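Local coordinates for uncharacterized protein (Alicyclobacillus acidocaldarius subsp. acidocaldarius, PDB 3RAG) that is of unknown function but contains a von Willebrand factor type A-like domain that holds a sodium ion in the crystal, at residues 79-91 against 154-168. Sequence-based numbering, arbitrary orientation.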
loop_
_atom_site.group_PDB
_atom_site.type_symbol
_atom_site.label_atom_id
_atom_site.label_comp_id
_atom_site.label_asym_id
_atom_site.label_seq_id
_atom_site.Cartn_x
_atom_site.Cartn_y
_atom_site.Cartn_z
ATOM N N ILE A 79 -0.577 8.117 11.801
ATOM C CA ILE A 79 -0.398 7.573 10.461
ATOM C C ILE A 79 0.699 6.525 10.378
ATOM O O ILE A 79 0.531 5.492 9.745
ATOM C CB ILE A 79 -0.138 8.694 9.428
ATOM C CG1 ILE A 79 -1.374 9.572 9.315
ATOM C CG2 ILE A 79 0.308 8.102 8.072
ATOM C CD1 ILE A 79 -1.119 10.897 8.530
ATOM N N SER A 80 1.829 6.778 11.026
ATOM C CA SER A 80 2.952 5.858 10.928
ATOM C C SER A 80 2.630 4.454 11.471
ATOM O O SER A 80 2.761 3.439 10.780
ATOM C CB SER A 80 4.159 6.458 11.661
ATOM O OG SER A 80 5.260 5.589 11.572
ATOM N N ALA A 81 2.205 4.405 12.722
ATOM C CA ALA A 81 1.816 3.146 13.330
ATOM C C ALA A 81 0.710 2.452 12.531
ATOM O O ALA A 81 0.712 1.229 12.370
ATOM C CB ALA A 81 1.377 3.382 14.784
ATOM N N THR A 82 -0.231 3.237 12.023
ATOM C CA THR A 82 -1.344 2.657 11.280
ATOM C C THR A 82 -0.875 2.017 9.973
ATOM O O THR A 82 -1.317 0.914 9.629
ATOM C CB THR A 82 -2.405 3.730 11.006
ATOM O OG1 THR A 82 -2.909 4.193 12.263
ATOM C CG2 THR A 82 -3.548 3.169 10.188
ATOM N N ALA A 83 -0.005 2.724 9.252
ATOM C CA ALA A 83 0.559 2.211 7.999
ATOM C C ALA A 83 1.313 0.895 8.226
ATOM O O ALA A 83 1.175 -0.053 7.462
ATOM C CB ALA A 83 1.491 3.250 7.360
ATOM N N GLN A 84 2.100 0.843 9.292
ATOM C CA GLN A 84 2.833 -0.377 9.611
ATOM C C GLN A 84 1.865 -1.525 9.932
ATOM O O GLN A 84 2.005 -2.627 9.388
ATOM C CB GLN A 84 3.822 -0.131 10.757
ATOM C CG GLN A 84 4.884 0.900 10.448
ATOM C CD GLN A 84 5.745 1.235 11.650
ATOM O OE1 GLN A 84 5.977 0.391 12.508
ATOM N NE2 GLN A 84 6.223 2.474 11.713
HETATM N N MSE A 85 0.858 -1.276 10.776
HETATM C CA MSE A 85 -0.110 -2.323 11.101
HETATM C C MSE A 85 -0.831 -2.838 9.864
HETATM O O MSE A 85 -1.015 -4.052 9.714
HETATM C CB MSE A 85 -1.165 -1.850 12.126
HETATM C CG MSE A 85 -2.305 -2.862 12.407
HETATM SE SE MSE A 85 -3.766 -2.872 11.297
HETATM C CE MSE A 85 -4.527 -1.293 11.687
HETATM N N MSE A 86 -1.287 -1.930 9.002
HETATM C CA MSE A 86 -2.119 -2.363 7.884
HETATM C C MSE A 86 -1.287 -3.193 6.923
HETATM O O MSE A 86 -1.777 -4.196 6.386
HETATM C CB MSE A 86 -2.729 -1.170 7.123
HETATM C CG MSE A 86 -3.789 -0.375 7.887
HETATM SE SE MSE A 86 -4.196 1.211 7.019
HETATM C CE MSE A 86 -3.282 1.077 5.610
ATOM N N THR A 87 -0.052 -2.750 6.691
ATOM C CA THR A 87 0.825 -3.408 5.716
ATOM C C THR A 87 1.069 -4.834 6.196
ATOM O O THR A 87 0.892 -5.798 5.446
ATOM C CB THR A 87 2.148 -2.643 5.543
ATOM O OG1 THR A 87 1.858 -1.334 5.047
ATOM C CG2 THR A 87 3.085 -3.342 4.537
ATOM N N HIS A 88 1.433 -4.975 7.466
ATOM C CA HIS A 88 1.619 -6.326 8.020
ATOM C C HIS A 88 0.352 -7.186 8.055
ATOM O O HIS A 88 0.381 -8.376 7.691
ATOM C CB HIS A 88 2.313 -6.263 9.389
ATOM C CG HIS A 88 3.776 -5.954 9.293
ATOM N ND1 HIS A 88 4.696 -6.856 8.799
ATOM C CD2 HIS A 88 4.478 -4.838 9.609
ATOM C CE1 HIS A 88 5.901 -6.313 8.821
ATOM N NE2 HIS A 88 5.796 -5.089 9.310
ATOM N N GLN A 89 -0.775 -6.609 8.467
ATOM C CA GLN A 89 -1.974 -7.414 8.555
ATOM C C GLN A 89 -2.472 -7.879 7.182
ATOM O O GLN A 89 -2.886 -9.023 7.035
ATOM C CB GLN A 89 -3.052 -6.679 9.362
ATOM C CG GLN A 89 -4.300 -7.447 9.601
ATOM C CD GLN A 89 -5.218 -6.727 10.583
ATOM O OE1 GLN A 89 -4.767 -5.874 11.358
ATOM N NE2 GLN A 89 -6.508 -7.062 10.547
ATOM N N THR A 90 -2.435 -7.010 6.170
ATOM C CA THR A 90 -2.858 -7.432 4.833
ATOM C C THR A 90 -1.839 -8.399 4.184
ATOM O O THR A 90 -2.244 -9.334 3.491
ATOM C CB THR A 90 -3.160 -6.208 3.870
ATOM O OG1 THR A 90 -2.004 -5.354 3.780
ATOM C CG2 THR A 90 -4.361 -5.390 4.377
HETATM N N MSE A 91 -0.540 -8.193 4.422
HETATM C CA MSE A 91 0.487 -9.154 3.963
HETATM C C MSE A 91 0.208 -10.527 4.588
HETATM O O MSE A 91 0.197 -11.561 3.909
HETATM C CB MSE A 91 1.927 -8.653 4.282
HETATM C CG MSE A 91 3.098 -9.646 3.963
HETATM SE SE MSE A 91 4.750 -8.869 3.706
HETATM C CE MSE A 91 4.308 -7.267 4.406
ATOM N N VAL A 154 3.265 13.436 7.301
ATOM C CA VAL A 154 3.269 12.354 6.321
ATOM C C VAL A 154 4.687 12.008 5.874
ATOM O O VAL A 154 5.045 10.830 5.775
ATOM C CB VAL A 154 2.364 12.702 5.125
ATOM C CG1 VAL A 154 2.535 11.691 3.978
ATOM C CG2 VAL A 154 0.905 12.738 5.580
ATOM N N ARG A 155 5.511 13.022 5.625
ATOM C CA ARG A 155 6.892 12.741 5.247
ATOM C C ARG A 155 7.571 11.882 6.313
ATOM O O ARG A 155 8.291 10.926 5.990
ATOM C CB ARG A 155 7.696 14.035 5.051
ATOM C CG ARG A 155 7.213 14.927 3.904
ATOM C CD ARG A 155 8.260 16.037 3.577
ATOM N NE ARG A 155 8.548 16.851 4.768
ATOM C CZ ARG A 155 8.207 18.127 4.937
ATOM N NH1 ARG A 155 7.592 18.828 3.978
ATOM N NH2 ARG A 155 8.496 18.725 6.085
ATOM N N GLU A 156 7.373 12.236 7.581
ATOM C CA GLU A 156 8.009 11.473 8.667
ATOM C C GLU A 156 7.459 10.043 8.751
ATOM O O GLU A 156 8.204 9.079 9.002
ATOM C CB GLU A 156 7.818 12.176 10.008
ATOM C CG GLU A 156 8.306 13.599 10.036
ATOM C CD GLU A 156 9.467 13.799 10.986
ATOM O OE1 GLU A 156 10.346 12.904 11.049
ATOM O OE2 GLU A 156 9.499 14.848 11.669
ATOM N N ALA A 157 6.149 9.916 8.559
ATOM C CA ALA A 157 5.475 8.620 8.632
ATOM C C ALA A 157 5.972 7.674 7.550
ATOM O O ALA A 157 6.137 6.467 7.781
ATOM C CB ALA A 157 3.940 8.797 8.515
ATOM N N VAL A 158 6.180 8.212 6.355
ATOM C CA VAL A 158 6.625 7.383 5.249
ATOM C C VAL A 158 8.058 6.920 5.476
ATOM O O VAL A 158 8.408 5.768 5.216
ATOM C CB VAL A 158 6.492 8.135 3.919
ATOM C CG1 VAL A 158 7.158 7.370 2.800
ATOM C CG2 VAL A 158 4.989 8.354 3.619
ATOM N N ARG A 159 8.892 7.828 5.968
ATOM C CA ARG A 159 10.253 7.468 6.323
ATOM C C ARG A 159 10.234 6.356 7.376
ATOM O O ARG A 159 10.951 5.364 7.257
ATOM C CB ARG A 159 11.014 8.703 6.826
ATOM C CG ARG A 159 12.415 8.384 7.352
ATOM C CD ARG A 159 13.063 9.598 7.995
ATOM N NE ARG A 159 14.413 9.291 8.466
ATOM C CZ ARG A 159 14.690 8.834 9.684
ATOM N NH1 ARG A 159 13.708 8.635 10.561
ATOM N NH2 ARG A 159 15.946 8.575 10.028
ATOM N N ASP A 160 9.407 6.518 8.398
ATOM C CA ASP A 160 9.334 5.529 9.482
ATOM C C ASP A 160 8.812 4.179 8.991
ATOM O O ASP A 160 9.248 3.122 9.455
ATOM C CB ASP A 160 8.430 6.040 10.600
ATOM C CG ASP A 160 9.083 7.114 11.431
ATOM O OD1 ASP A 160 10.281 7.395 11.212
ATOM O OD2 ASP A 160 8.397 7.667 12.317
ATOM N N LEU A 161 7.877 4.211 8.052
ATOM C CA LEU A 161 7.324 2.973 7.518
ATOM C C LEU A 161 8.428 2.184 6.840
ATOM O O LEU A 161 8.601 0.987 7.085
ATOM C CB LEU A 161 6.184 3.269 6.535
ATOM C CG LEU A 161 5.584 2.106 5.736
ATOM C CD1 LEU A 161 4.947 1.064 6.659
ATOM C CD2 LEU A 161 4.514 2.677 4.785
ATOM N N ALA A 162 9.186 2.859 5.979
ATOM C CA ALA A 162 10.233 2.194 5.240
ATOM C C ALA A 162 11.292 1.672 6.190
ATOM O O ALA A 162 11.808 0.568 6.010
ATOM C CB ALA A 162 10.853 3.145 4.186
ATOM N N LEU A 163 11.631 2.468 7.203
ATOM C CA LEU A 163 12.641 2.022 8.153
ATOM C C LEU A 163 12.166 0.772 8.896
ATOM O O LEU A 163 12.941 -0.167 9.107
ATOM C CB LEU A 163 13.018 3.136 9.132
ATOM C CG LEU A 163 13.812 4.292 8.507
ATOM C CD1 LEU A 163 14.144 5.325 9.563
ATOM C CD2 LEU A 163 15.084 3.809 7.820
ATOM N N SER A 164 10.892 0.744 9.281
ATOM C CA SER A 164 10.374 -0.417 10.009
ATOM C C SER A 164 10.337 -1.678 9.136
ATOM O O SER A 164 10.611 -2.780 9.607
ATOM C CB SER A 164 8.981 -0.133 10.570
ATOM O OG SER A 164 8.012 -0.194 9.536
ATOM N N LEU A 165 9.989 -1.520 7.865
ATOM C CA LEU A 165 9.946 -2.654 6.945
ATOM C C LEU A 165 11.325 -3.221 6.613
ATOM O O LEU A 165 11.455 -4.403 6.265
ATOM C CB LEU A 165 9.192 -2.284 5.656
ATOM C CG LEU A 165 7.710 -1.940 5.835
ATOM C CD1 LEU A 165 7.157 -1.360 4.541
ATOM C CD2 LEU A 165 6.848 -3.160 6.298
ATOM N N LYS A 166 12.363 -2.401 6.739
ATOM C CA LYS A 166 13.707 -2.828 6.384
ATOM C C LYS A 166 14.244 -3.875 7.370
ATOM O O LYS A 166 15.208 -4.560 7.079
ATOM C CB LYS A 166 14.654 -1.620 6.309
ATOM C CG LYS A 166 15.792 -1.775 5.305
ATOM C CD LYS A 166 16.500 -0.439 4.991
ATOM C CE LYS A 166 17.206 0.129 6.219
ATOM N NZ LYS A 166 18.148 1.246 5.885
ATOM N N VAL A 167 13.627 -3.951 8.540
ATOM C CA VAL A 167 13.987 -4.923 9.561
ATOM C C VAL A 167 13.769 -6.366 9.065
ATOM O O VAL A 167 14.504 -7.272 9.448
ATOM C CB VAL A 167 13.147 -4.680 10.843
ATOM C CG1 VAL A 167 13.357 -5.782 11.858
ATOM C CG2 VAL A 167 13.498 -3.318 11.445
ATOM N N ARG A 168 12.757 -6.559 8.217
ATOM C CA ARG A 168 12.442 -7.870 7.635
ATOM C C ARG A 168 13.645 -8.466 6.922
ATOM O O ARG A 168 14.483 -7.733 6.406
ATOM C CB ARG A 168 11.302 -7.737 6.602
ATOM C CG ARG A 168 9.935 -7.299 7.144
ATOM C CD ARG A 168 8.856 -7.436 6.032
ATOM N NE ARG A 168 9.505 -7.399 4.721
ATOM C CZ ARG A 168 9.392 -8.345 3.794
ATOM N NH1 ARG A 168 8.625 -9.422 3.991
ATOM N NH2 ARG A 168 10.048 -8.209 2.669
HETATM O O HOH W 1 5.121 4.170 9.547
#
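L161 and Q84 bury the most surface here, and they meet as two side chains running past each other in opposite directions, L161 CD1 lying 3.8 Å from Q84 CG. L161 holds CG anti to its backbone N (chi1 173°), which spreads its two methyls over helix 79-91: CD1 takes the Q84 chain, while CD2 packs 4.0 Å from the CB of A83. Beyond CG the Q84 chain is extended and lies alongside S164, whose OG comes within 3.4 Å of Q84 CD. That hydroxyl donates to L161 O in its own helix. The amide end instead turns to a water-mediated link: one water accepts from Q84 NE2 (3.0 Å) and donates to both S80 O and A157 O, thereby joining the two helices. An alanine in place of Q84 removes the amide and the long chain, which would probably leave the bridging water less firmly fixed and open a gap beside L161 CD1 and S164.

The helices run in the same general direction, their axes crossing at -37° with a closest approach of 8.6 Å, side by side on one face of the central sheet of the alpha/beta vWA-like fold; A83 also touches I44 and L161 touches L14, on neighbouring parallel strands. The nearest CA pair is S80 and A157, 4.4 Å apart, a closeness consistent with their small side chains. There the A157 methyl sits 3.7 Å from I79 CG2. Toward the other end, L165 CD2 lies 3.7 Å from H88 NE2, and the H88 ring is hydrogen-bonded through ND1 to E130 OE2.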